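Local coordinates for protein ultraspiracle (Drosophila melanogaster, PDB 1HG4) that probably acts as a nuclear hormone receptor and transcription factor, its ligand-binding domain holding a phospholipid and locked in an inactive conformation, at residues A88-N96 / L236-L247; E65-F73 / L181-P189. All blocks are in the same frame, centred on the assembly; numbering follows the deposited sequence.

Contact 1 of 2, residues A88-N96 / L236-L247. With LPP (2-(hexadecanoyloxy)-1-[(phosphonooxy)methyl]ethyl hexadecanoate), chain G.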
loop_
_atom_site.group_PDB
_atom_site.type_symbol
_atom_site.label_atom_id
_atom_site.label_comp_id
_atom_site.label_asym_id
_atom_site.label_seq_id
_atom_site.Cartn_x
_atom_site.Cartn_y
_atom_site.Cartn_z
ATOM N N ALA A 88 9.395 -8.245 16.418
ATOM C CA ALA A 88 9.544 -7.078 17.286
ATOM C C ALA A 88 9.744 -7.285 18.794
ATOM O O ALA A 88 10.136 -6.332 19.475
ATOM C CB ALA A 88 8.347 -6.112 17.058
ATOM N N TRP A 89 9.511 -8.489 19.323
ATOM C CA TRP A 89 9.629 -8.693 20.778
ATOM C C TRP A 89 10.863 -8.132 21.492
ATOM O O TRP A 89 10.715 -7.383 22.466
ATOM C CB TRP A 89 9.433 -10.169 21.155
ATOM C CG TRP A 89 10.598 -11.103 20.984
ATOM C CD1 TRP A 89 10.956 -11.781 19.850
ATOM C CD2 TRP A 89 11.488 -11.556 22.015
ATOM N NE1 TRP A 89 12.005 -12.636 20.112
ATOM C CE2 TRP A 89 12.355 -12.517 21.431
ATOM C CE3 TRP A 89 11.638 -11.246 23.374
ATOM C CZ2 TRP A 89 13.360 -13.170 22.163
ATOM C CZ3 TRP A 89 12.644 -11.901 24.102
ATOM C CH2 TRP A 89 13.488 -12.850 23.490
ATOM N N ILE A 90 12.066 -8.472 21.030
ATOM C CA ILE A 90 13.275 -7.958 21.671
ATOM C C ILE A 90 13.335 -6.426 21.636
ATOM O O ILE A 90 13.666 -5.805 22.646
ATOM C CB ILE A 90 14.561 -8.531 21.016
ATOM C CG1 ILE A 90 14.585 -10.048 21.181
ATOM C CG2 ILE A 90 15.801 -7.938 21.670
ATOM C CD1 ILE A 90 15.739 -10.708 20.489
ATOM N N GLU A 91 13.006 -5.817 20.496
ATOM C CA GLU A 91 13.042 -4.366 20.395
ATOM C C GLU A 91 12.026 -3.704 21.313
ATOM O O GLU A 91 12.262 -2.613 21.837
ATOM C CB GLU A 91 12.791 -3.914 18.956
ATOM C CG GLU A 91 13.878 -4.325 17.981
ATOM C CD GLU A 91 13.602 -3.836 16.577
ATOM O OE1 GLU A 91 13.700 -2.616 16.324
ATOM O OE2 GLU A 91 13.272 -4.675 15.722
ATOM N N LEU A 92 10.885 -4.352 21.505
ATOM C CA LEU A 92 9.853 -3.797 22.374
ATOM C C LEU A 92 10.322 -3.858 23.816
ATOM O O LEU A 92 10.143 -2.892 24.562
ATOM C CB LEU A 92 8.530 -4.560 22.211
ATOM C CG LEU A 92 7.820 -4.367 20.852
ATOM C CD1 LEU A 92 6.609 -5.299 20.768
ATOM C CD2 LEU A 92 7.387 -2.916 20.663
ATOM N N LEU A 93 10.935 -4.979 24.210
ATOM C CA LEU A 93 11.433 -5.110 25.585
ATOM C C LEU A 93 12.545 -4.105 25.869
ATOM O O LEU A 93 12.503 -3.404 26.878
ATOM C CB LEU A 93 11.941 -6.524 25.866
ATOM C CG LEU A 93 10.892 -7.635 25.803
ATOM C CD1 LEU A 93 11.449 -8.912 26.409
ATOM C CD2 LEU A 93 9.665 -7.215 26.557
ATOM N N ILE A 94 13.523 -4.023 24.972
ATOM C CA ILE A 94 14.642 -3.104 25.149
ATOM C C ILE A 94 14.223 -1.643 25.162
ATOM O O ILE A 94 14.866 -0.831 25.821
ATOM C CB ILE A 94 15.717 -3.330 24.066
ATOM C CG1 ILE A 94 16.348 -4.704 24.273
ATOM C CG2 ILE A 94 16.793 -2.243 24.140
ATOM C CD1 ILE A 94 17.380 -5.056 23.228
ATOM N N ALA A 95 13.154 -1.305 24.444
ATOM C CA ALA A 95 12.666 0.076 24.424
ATOM C C ALA A 95 12.140 0.399 25.828
ATOM O O ALA A 95 12.321 1.503 26.338
ATOM C CB ALA A 95 11.550 0.246 23.385
ATOM N N ASN A 96 11.481 -0.573 26.445
ATOM C CA ASN A 96 10.974 -0.390 27.798
ATOM C C ASN A 96 12.107 -0.275 28.823
ATOM O O ASN A 96 11.983 0.499 29.768
ATOM C CB ASN A 96 10.036 -1.534 28.184
ATOM C CG ASN A 96 8.609 -1.317 27.685
ATOM O OD1 ASN A 96 7.883 -2.272 27.389
ATOM N ND2 ASN A 96 8.196 -0.059 27.610
ATOM N N LEU A 236 18.038 0.953 18.042
ATOM C CA LEU A 236 17.285 -0.021 18.816
ATOM C C LEU A 236 17.408 -1.384 18.140
ATOM O O LEU A 236 17.648 -2.401 18.797
ATOM C CB LEU A 236 15.812 0.382 18.905
ATOM C CG LEU A 236 15.147 0.271 20.280
ATOM C CD1 LEU A 236 13.643 0.501 20.127
ATOM C CD2 LEU A 236 15.419 -1.092 20.898
ATOM N N ARG A 237 17.249 -1.404 16.821
ATOM C CA ARG A 237 17.344 -2.655 16.069
ATOM C C ARG A 237 18.724 -3.295 16.175
ATOM O O ARG A 237 18.848 -4.496 16.390
ATOM C CB ARG A 237 17.022 -2.427 14.592
ATOM C CG ARG A 237 17.011 -3.726 13.800
ATOM C CD ARG A 237 16.715 -3.530 12.329
ATOM N NE ARG A 237 16.799 -4.804 11.613
ATOM C CZ ARG A 237 16.729 -4.938 10.291
ATOM N NH1 ARG A 237 16.571 -3.870 9.517
ATOM N NH2 ARG A 237 16.822 -6.143 9.740
ATOM N N SER A 238 19.765 -2.489 16.014
ATOM C CA SER A 238 21.120 -2.999 16.101
ATOM C C SER A 238 21.422 -3.630 17.462
ATOM O O SER A 238 21.951 -4.727 17.539
ATOM C CB SER A 238 22.116 -1.878 15.830
ATOM O OG SER A 238 23.431 -2.403 15.767
ATOM N N ILE A 239 21.082 -2.927 18.537
ATOM C CA ILE A 239 21.315 -3.427 19.892
ATOM C C ILE A 239 20.500 -4.696 20.109
ATOM O O ILE A 239 20.975 -5.679 20.673
ATOM C CB ILE A 239 20.905 -2.369 20.945
ATOM C CG1 ILE A 239 21.803 -1.136 20.820
ATOM C CG2 ILE A 239 20.985 -2.959 22.337
ATOM C CD1 ILE A 239 21.420 -0.007 21.734
ATOM N N SER A 240 19.265 -4.655 19.643
ATOM C CA SER A 240 18.341 -5.765 19.761
ATOM C C SER A 240 18.877 -7.038 19.082
ATOM O O SER A 240 18.678 -8.156 19.576
ATOM C CB SER A 240 16.990 -5.332 19.174
ATOM O OG SER A 240 16.090 -6.416 19.032
ATOM N N LEU A 241 19.563 -6.879 17.953
ATOM C CA LEU A 241 20.122 -8.035 17.253
ATOM C C LEU A 241 21.262 -8.670 18.063
ATOM O O LEU A 241 21.405 -9.892 18.078
ATOM C CB LEU A 241 20.615 -7.627 15.860
ATOM C CG LEU A 241 19.483 -7.293 14.866
ATOM C CD1 LEU A 241 20.040 -6.678 13.579
ATOM C CD2 LEU A 241 18.690 -8.565 14.551
ATOM N N LYS A 242 22.064 -7.850 18.744
ATOM C CA LYS A 242 23.161 -8.373 19.559
ATOM C C LYS A 242 22.592 -9.130 20.769
ATOM O O LYS A 242 23.139 -10.166 21.164
ATOM C CB LYS A 242 24.071 -7.244 20.046
ATOM C CG LYS A 242 24.428 -6.234 18.971
ATOM C CD LYS A 242 25.094 -6.874 17.742
ATOM C CE LYS A 242 25.057 -5.925 16.540
ATOM N NZ LYS A 242 25.736 -4.636 16.848
ATOM N N CYS A 243 21.500 -8.621 21.351
ATOM C CA CYS A 243 20.872 -9.287 22.493
ATOM C C CYS A 243 20.464 -10.698 22.111
ATOM O O CYS A 243 20.677 -11.651 22.863
ATOM C CB CYS A 243 19.626 -8.532 22.965
ATOM S SG CYS A 243 20.010 -7.076 23.884
ATOM N N GLN A 244 19.856 -10.824 20.940
ATOM C CA GLN A 244 19.440 -12.127 20.479
ATOM C C GLN A 244 20.635 -13.055 20.355
ATOM O O GLN A 244 20.547 -14.220 20.735
ATOM C CB GLN A 244 18.736 -12.030 19.130
ATOM C CG GLN A 244 17.989 -13.289 18.808
ATOM C CD GLN A 244 17.197 -13.147 17.567
ATOM O OE1 GLN A 244 17.756 -13.080 16.475
ATOM N NE2 GLN A 244 15.875 -13.077 17.708
ATOM N N ASP A 245 21.740 -12.543 19.814
ATOM C CA ASP A 245 22.953 -13.352 19.667
ATOM C C ASP A 245 23.396 -13.882 21.024
ATOM O O ASP A 245 23.738 -15.054 21.159
ATOM C CB ASP A 245 24.090 -12.542 19.042
ATOM C CG ASP A 245 23.969 -12.424 17.531
ATOM O OD1 ASP A 245 23.354 -13.307 16.905
ATOM O OD2 ASP A 245 24.518 -11.452 16.965
ATOM N N HIS A 246 23.390 -13.018 22.027
ATOM C CA HIS A 246 23.755 -13.428 23.377
ATOM C C HIS A 246 22.839 -14.532 23.890
ATOM O O HIS A 246 23.300 -15.491 24.497
ATOM C CB HIS A 246 23.689 -12.240 24.325
ATOM C CG HIS A 246 24.910 -11.383 24.290
ATOM N ND1 HIS A 246 26.130 -11.816 24.763
ATOM C CD2 HIS A 246 25.111 -10.134 23.816
ATOM C CE1 HIS A 246 27.032 -10.869 24.580
ATOM N NE2 HIS A 246 26.440 -9.838 24.007
ATOM N N LEU A 247 21.542 -14.401 23.642
ATOM C CA LEU A 247 20.596 -15.404 24.096
ATOM C C LEU A 247 20.917 -16.788 23.537
ATOM O O LEU A 247 20.816 -17.800 24.249
ATOM C CB LEU A 247 19.155 -14.997 23.724
ATOM C CG LEU A 247 18.492 -14.002 24.691
ATOM C CD1 LEU A 247 17.026 -13.749 24.304
ATOM C CD2 LEU A 247 18.560 -14.570 26.098
HETATM P P1 LPP G . 32.566 -16.451 35.551
HETATM O O2 LPP G . 33.219 -15.038 36.014
HETATM O O3 LPP G . 33.197 -17.551 36.561
HETATM O O4 LPP G . 32.867 -16.798 33.887
HETATM O O5 LPP G . 30.969 -16.388 35.910
HETATM C C6 LPP G . 30.370 -15.111 35.924
HETATM C C7 LPP G . 28.857 -15.238 35.777
HETATM C C8 LPP G . 28.193 -14.047 36.477
HETATM O O9 LPP G . 28.536 -15.194 34.396
HETATM O O27 LPP G . 26.822 -14.002 36.176
HETATM C C11 LPP G . 27.719 -16.222 33.986
HETATM O O10 LPP G . 27.579 -17.306 34.549
HETATM C C12 LPP G . 27.005 -15.821 32.703
HETATM C C13 LPP G . 25.630 -15.269 33.062
HETATM C C14 LPP G . 24.667 -15.460 31.905
HETATM C C15 LPP G . 24.329 -14.103 31.327
HETATM C C16 LPP G . 22.870 -14.073 30.917
HETATM C C17 LPP G . 22.468 -12.629 30.666
HETATM C C18 LPP G . 21.559 -12.567 29.454
HETATM C C19 LPP G . 22.255 -11.783 28.352
HETATM C C20 LPP G . 21.528 -10.461 28.144
HETATM C C21 LPP G . 21.066 -10.338 26.691
HETATM C C22 LPP G . 19.737 -11.065 26.498
HETATM C C23 LPP G . 18.582 -10.084 26.582
HETATM C C24 LPP G . 17.289 -10.882 26.681
HETATM C C25 LPP G . 16.090 -9.942 26.709
HETATM C C26 LPP G . 15.439 -9.881 25.332
HETATM C C29 LPP G . 26.191 -13.042 36.889
HETATM O O28 LPP G . 26.725 -12.144 37.528
HETATM C C30 LPP G . 24.685 -13.272 36.767
HETATM C C31 LPP G . 23.930 -11.946 36.885
HETATM C C32 LPP G . 23.279 -11.585 35.551
HETATM C C33 LPP G . 23.766 -10.207 35.099
HETATM C C34 LPP G . 23.078 -9.819 33.798
HETATM C C35 LPP G . 23.409 -8.372 33.450
HETATM C C36 LPP G . 22.270 -7.765 32.646
HETATM C C37 LPP G . 22.700 -7.587 31.194
HETATM C C38 LPP G . 22.060 -6.332 30.601
HETATM C C39 LPP G . 21.005 -6.723 29.573
HETATM C C40 LPP G . 19.623 -6.589 30.198
HETATM C C41 LPP G . 18.567 -6.496 29.117
HETATM C C42 LPP G . 17.316 -7.192 29.618
HETATM C C43 LPP G . 16.116 -6.751 28.792
HETATM C C44 LPP G . 14.828 -7.280 29.427
HETATM O O HOH W 1 13.224 -7.364 18.300
#
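I94 of helix 78-100 plugs into helix 225-250 as a knob into a hole, seated among L236, I239, S240 and C243. From its root outward, CB faces CD2 of L236; the CG2 branch, anti to the backbone N, packs on the same methyl, 3.7 Å from L236 CD2. The other branch, CG1, is turned beside the backbone N (chi1 -67°) and carries CD1 into the groove, where that methyl lies 3.7 Å from S240 CA and only 3.4 Å from C243 SG, with I239 CG2 a little farther off. The two helix segments meet at 110°, their axes 9.0 Å apart, and E91 and S240 bring their CA atoms within 5.5 Å. One turn earlier, I90 spreads its branches over the second helix: CG2 comes to 3.1 Å from S240 OG, while CD1 rests on Q244 CB, the two side chains crossing nearly at a right angle. CG1 of I90 also covers one face of the W89 indole. A water bridges the helices beside the E91 aliphatic chain, accepting from the E91 N at 2.7 Å and bonding to S240 OG. It thereby serves an amide that the kink in helix 78-100 leaves without a bond to the preceding turn. At the lipid end, W89 CH2 meets L247 CD1, and both ligand-pocket residues touch LPP, W89 CZ3 lying 3.7 Å from its chain terminus C26. The chemistry is thus chiefly that of an apolar core continuous with one acyl chain of LPP, with one water supplying the E91 amide at the kink and linking it to S240 OG.

Contact 2 of 2, residues E65-F73 / L181-P189; sequences EYARMMPHF and LKAIILYNP
Y187 and P71 join two helix exits of the nuclear receptor ligand-binding domain, a predominantly helical fold in which helix 46-68 and helix 175-186 both give way to loop here. Y187 is the centre of an inverse gamma turn directly after its helix. The apolar contacts gather around L186. With CG anti to the backbone N (chi1 -179°), this leucine spreads its methyls over the other segment: CD2 lies 4.0 Å from M70 CG and also near Y66 CE2 and A67 CB, whereas CD1 is 4.2 Å from F73 CE1. M70 slides past L186 in the opposite direction. Its chain, bent at chi2 and chi3, brings CE to 3.6 Å from A183 CB and beside the Y187 ring, while its CG lies over the rim of one face of the Y66 ring. A67 CB likewise covers part of a face of F73, so the Y66 and F73 rings are each backed by a residue of their own segment. Among the polar groups, Y66 OH is buried near the A183 backbone without a partner in the model. The charged side chains turn elsewhere: K182 forms a salt bridge with E18 of helix 11-24, and R68 grips E65 side-on, its NE and NH2 taking one carboxylate oxygen each. The E65 carboxylate is also bonded to Q265, tying this end of helix 46-68 to the C-terminal part of the chain. One direct hydrogen bond links the segments: Y187 OH donates to P71 O at 2.7 Å, in the carbonyl plane and on a lone pair, with a C=O...donor angle of 134°.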
loop_
_atom_site.group_PDB
_atom_site.type_symbol
_atom_site.label_atom_id
_atom_site.label_comp_id
_atom_site.label_asym_id
_atom_site.label_seq_id
_atom_site.Cartn_x
_atom_site.Cartn_y
_atom_site.Cartn_z
ATOM N N GLU A 65 -0.555 -9.807 24.944
ATOM C CA GLU A 65 -1.858 -9.224 25.249
ATOM C C GLU A 65 -1.901 -7.779 24.791
ATOM O O GLU A 65 -2.958 -7.258 24.426
ATOM C CB GLU A 65 -2.158 -9.320 26.739
ATOM C CG GLU A 65 -2.312 -10.761 27.241
ATOM C CD GLU A 65 -3.248 -11.608 26.395
ATOM O OE1 GLU A 65 -4.351 -11.141 26.034
ATOM O OE2 GLU A 65 -2.884 -12.755 26.092
ATOM N N TYR A 66 -0.744 -7.135 24.801
ATOM C CA TYR A 66 -0.627 -5.751 24.338
ATOM C C TYR A 66 -0.985 -5.687 22.852
ATOM O O TYR A 66 -1.837 -4.890 22.454
ATOM C CB TYR A 66 0.805 -5.260 24.561
ATOM C CG TYR A 66 1.268 -4.176 23.622
ATOM C CD1 TYR A 66 0.752 -2.882 23.697
ATOM C CD2 TYR A 66 2.252 -4.442 22.666
ATOM C CE1 TYR A 66 1.216 -1.868 22.840
ATOM C CE2 TYR A 66 2.720 -3.443 21.808
ATOM C CZ TYR A 66 2.206 -2.162 21.901
ATOM O OH TYR A 66 2.728 -1.191 21.080
ATOM N N ALA A 67 -0.337 -6.529 22.043
ATOM C CA ALA A 67 -0.596 -6.577 20.605
ATOM C C ALA A 67 -2.045 -6.974 20.337
ATOM O O ALA A 67 -2.677 -6.492 19.406
ATOM C CB ALA A 67 0.347 -7.574 19.935
ATOM N N ARG A 68 -2.579 -7.845 21.179
ATOM C CA ARG A 68 -3.948 -8.290 21.004
ATOM C C ARG A 68 -4.951 -7.131 21.067
ATOM O O ARG A 68 -5.988 -7.164 20.402
ATOM C CB ARG A 68 -4.291 -9.337 22.064
ATOM C CG ARG A 68 -5.766 -9.627 22.159
ATOM C CD ARG A 68 -6.043 -11.095 22.110
ATOM N NE ARG A 68 -5.534 -11.825 23.265
ATOM C CZ ARG A 68 -5.446 -13.149 23.288
ATOM N NH1 ARG A 68 -5.833 -13.843 22.226
ATOM N NH2 ARG A 68 -4.963 -13.779 24.349
ATOM N N MET A 69 -4.633 -6.119 21.868
ATOM C CA MET A 69 -5.497 -4.956 22.033
ATOM C C MET A 69 -5.113 -3.799 21.128
ATOM O O MET A 69 -5.738 -2.745 21.181
ATOM C CB MET A 69 -5.481 -4.468 23.491
ATOM C CG MET A 69 -6.193 -5.396 24.467
ATOM S SD MET A 69 -6.205 -4.751 26.144
ATOM C CE MET A 69 -4.540 -5.313 26.688
ATOM N N MET A 70 -4.082 -3.983 20.312
ATOM C CA MET A 70 -3.663 -2.916 19.408
ATOM C C MET A 70 -4.598 -2.871 18.209
ATOM O O MET A 70 -5.028 -3.913 17.704
ATOM C CB MET A 70 -2.214 -3.116 18.957
ATOM C CG MET A 70 -1.177 -2.675 19.990
ATOM S SD MET A 70 -1.044 -0.844 20.239
ATOM C CE MET A 70 0.123 -0.409 18.963
ATOM N N PRO A 71 -4.942 -1.655 17.749
ATOM C CA PRO A 71 -5.842 -1.457 16.601
ATOM C C PRO A 71 -5.482 -2.315 15.392
ATOM O O PRO A 71 -4.338 -2.281 14.923
ATOM C CB PRO A 71 -5.704 0.040 16.302
ATOM C CG PRO A 71 -5.433 0.633 17.650
ATOM C CD PRO A 71 -4.441 -0.361 18.255
ATOM N N HIS A 72 -6.464 -3.093 14.921
ATOM C CA HIS A 72 -6.331 -3.973 13.746
ATOM C C HIS A 72 -5.485 -5.238 13.868
ATOM O O HIS A 72 -5.652 -6.161 13.059
ATOM C CB HIS A 72 -5.828 -3.169 12.535
ATOM C CG HIS A 72 -6.795 -2.128 12.070
ATOM N ND1 HIS A 72 -7.719 -2.362 11.074
ATOM C CD2 HIS A 72 -7.032 -0.870 12.516
ATOM C CE1 HIS A 72 -8.482 -1.293 10.927
ATOM N NE2 HIS A 72 -8.087 -0.375 11.790
ATOM N N PHE A 73 -4.595 -5.288 14.860
ATOM C CA PHE A 73 -3.717 -6.444 15.052
ATOM C C PHE A 73 -4.426 -7.793 14.983
ATOM O O PHE A 73 -4.039 -8.663 14.204
ATOM C CB PHE A 73 -2.986 -6.352 16.388
ATOM C CG PHE A 73 -1.898 -7.382 16.551
ATOM C CD1 PHE A 73 -0.691 -7.253 15.869
ATOM C CD2 PHE A 73 -2.082 -8.485 17.373
ATOM C CE1 PHE A 73 0.312 -8.204 16.006
ATOM C CE2 PHE A 73 -1.077 -9.443 17.512
ATOM C CZ PHE A 73 0.114 -9.303 16.831
ATOM N N LEU A 181 6.712 5.145 19.028
ATOM C CA LEU A 181 7.872 4.424 18.503
ATOM C C LEU A 181 7.674 2.905 18.589
ATOM O O LEU A 181 8.011 2.161 17.655
ATOM C CB LEU A 181 9.140 4.834 19.251
ATOM C CG LEU A 181 9.613 6.277 19.003
ATOM C CD1 LEU A 181 10.900 6.534 19.798
ATOM C CD2 LEU A 181 9.874 6.493 17.509
ATOM N N LYS A 182 7.112 2.445 19.698
ATOM C CA LYS A 182 6.899 1.022 19.874
ATOM C C LYS A 182 5.872 0.469 18.895
ATOM O O LYS A 182 5.994 -0.661 18.413
ATOM C CB LYS A 182 6.485 0.742 21.321
ATOM C CG LYS A 182 7.576 1.109 22.318
ATOM C CD LYS A 182 7.373 0.441 23.668
ATOM C CE LYS A 182 6.144 0.964 24.381
ATOM N NZ LYS A 182 5.992 0.331 25.721
ATOM N N ALA A 183 4.857 1.266 18.589
ATOM C CA ALA A 183 3.858 0.814 17.641
ATOM C C ALA A 183 4.505 0.764 16.246
ATOM O O ALA A 183 4.303 -0.209 15.494
ATOM C CB ALA A 183 2.637 1.761 17.654
ATOM N N ILE A 184 5.287 1.789 15.896
ATOM C CA ILE A 184 5.939 1.805 14.582
ATOM C C ILE A 184 6.699 0.483 14.423
ATOM O O ILE A 184 6.701 -0.121 13.341
ATOM C CB ILE A 184 6.926 3.022 14.444
ATOM C CG1 ILE A 184 6.133 4.310 14.324
ATOM C CG2 ILE A 184 7.847 2.872 13.228
ATOM C CD1 ILE A 184 6.919 5.511 14.702
ATOM N N ILE A 185 7.321 0.034 15.517
ATOM C CA ILE A 185 8.085 -1.204 15.530
ATOM C C ILE A 185 7.190 -2.403 15.296
ATOM O O ILE A 185 7.469 -3.234 14.427
ATOM C CB ILE A 185 8.832 -1.383 16.874
ATOM C CG1 ILE A 185 9.898 -0.298 17.016
ATOM C CG2 ILE A 185 9.469 -2.755 16.950
ATOM C CD1 ILE A 185 10.540 -0.259 18.382
ATOM N N LEU A 186 6.122 -2.504 16.077
ATOM C CA LEU A 186 5.175 -3.614 15.944
ATOM C C LEU A 186 4.646 -3.751 14.518
ATOM O O LEU A 186 4.730 -4.822 13.927
ATOM C CB LEU A 186 3.983 -3.425 16.895
ATOM C CG LEU A 186 2.932 -4.542 16.867
ATOM C CD1 LEU A 186 3.556 -5.854 17.341
ATOM C CD2 LEU A 186 1.757 -4.170 17.761
ATOM N N TYR A 187 4.103 -2.663 13.980
ATOM C CA TYR A 187 3.531 -2.647 12.622
ATOM C C TYR A 187 4.615 -2.645 11.536
ATOM O O TYR A 187 4.788 -1.654 10.814
ATOM C CB TYR A 187 2.637 -1.409 12.439
ATOM C CG TYR A 187 1.429 -1.361 13.354
ATOM C CD1 TYR A 187 0.577 -2.451 13.469
ATOM C CD2 TYR A 187 1.121 -0.212 14.078
ATOM C CE1 TYR A 187 -0.559 -2.396 14.281
ATOM C CE2 TYR A 187 -0.008 -0.149 14.891
ATOM C CZ TYR A 187 -0.843 -1.249 14.984
ATOM O OH TYR A 187 -1.977 -1.213 15.769
ATOM N N ASN A 188 5.320 -3.765 11.404
ATOM C CA ASN A 188 6.408 -3.877 10.441
ATOM C C ASN A 188 5.971 -4.741 9.252
ATOM O O ASN A 188 5.829 -5.956 9.366
ATOM C CB ASN A 188 7.634 -4.467 11.149
ATOM C CG ASN A 188 8.836 -4.622 10.234
ATOM O OD1 ASN A 188 9.886 -5.105 10.662
ATOM N ND2 ASN A 188 8.694 -4.227 8.979
ATOM N N PRO A 189 5.766 -4.113 8.085
ATOM C CA PRO A 189 5.335 -4.797 6.866
ATOM C C PRO A 189 6.413 -5.454 6.015
ATOM O O PRO A 189 6.098 -6.168 5.068
ATOM C CB PRO A 189 4.638 -3.684 6.099
ATOM C CG PRO A 189 5.550 -2.509 6.373
ATOM C CD PRO A 189 5.831 -2.649 7.869
#

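In the fold
Contacts 1 and 2 lie about 16 Å apart, centre to centre, and their segments alternate along the chain, so that helices 46-68, 78-100, 175-186 and 225-250 interlock. They touch chiefly through helix 175-186: A88 CB meets I185 CG2 at 3.5 Å, L236 CD1 reaches I185 CD1 at 3.6 Å, and L92 CD2 packs 3.5 Å from K182 O. Only contact 1 supplies pocket residues, namely W89, C243 and L247, which touch an acyl chain of LPP; the lipid's hydrogen bonds to K150 and Q42 lie elsewhere. Contact 2 is more remote, the side chain of K182 standing about 12 Å from LPP at their nearest atoms.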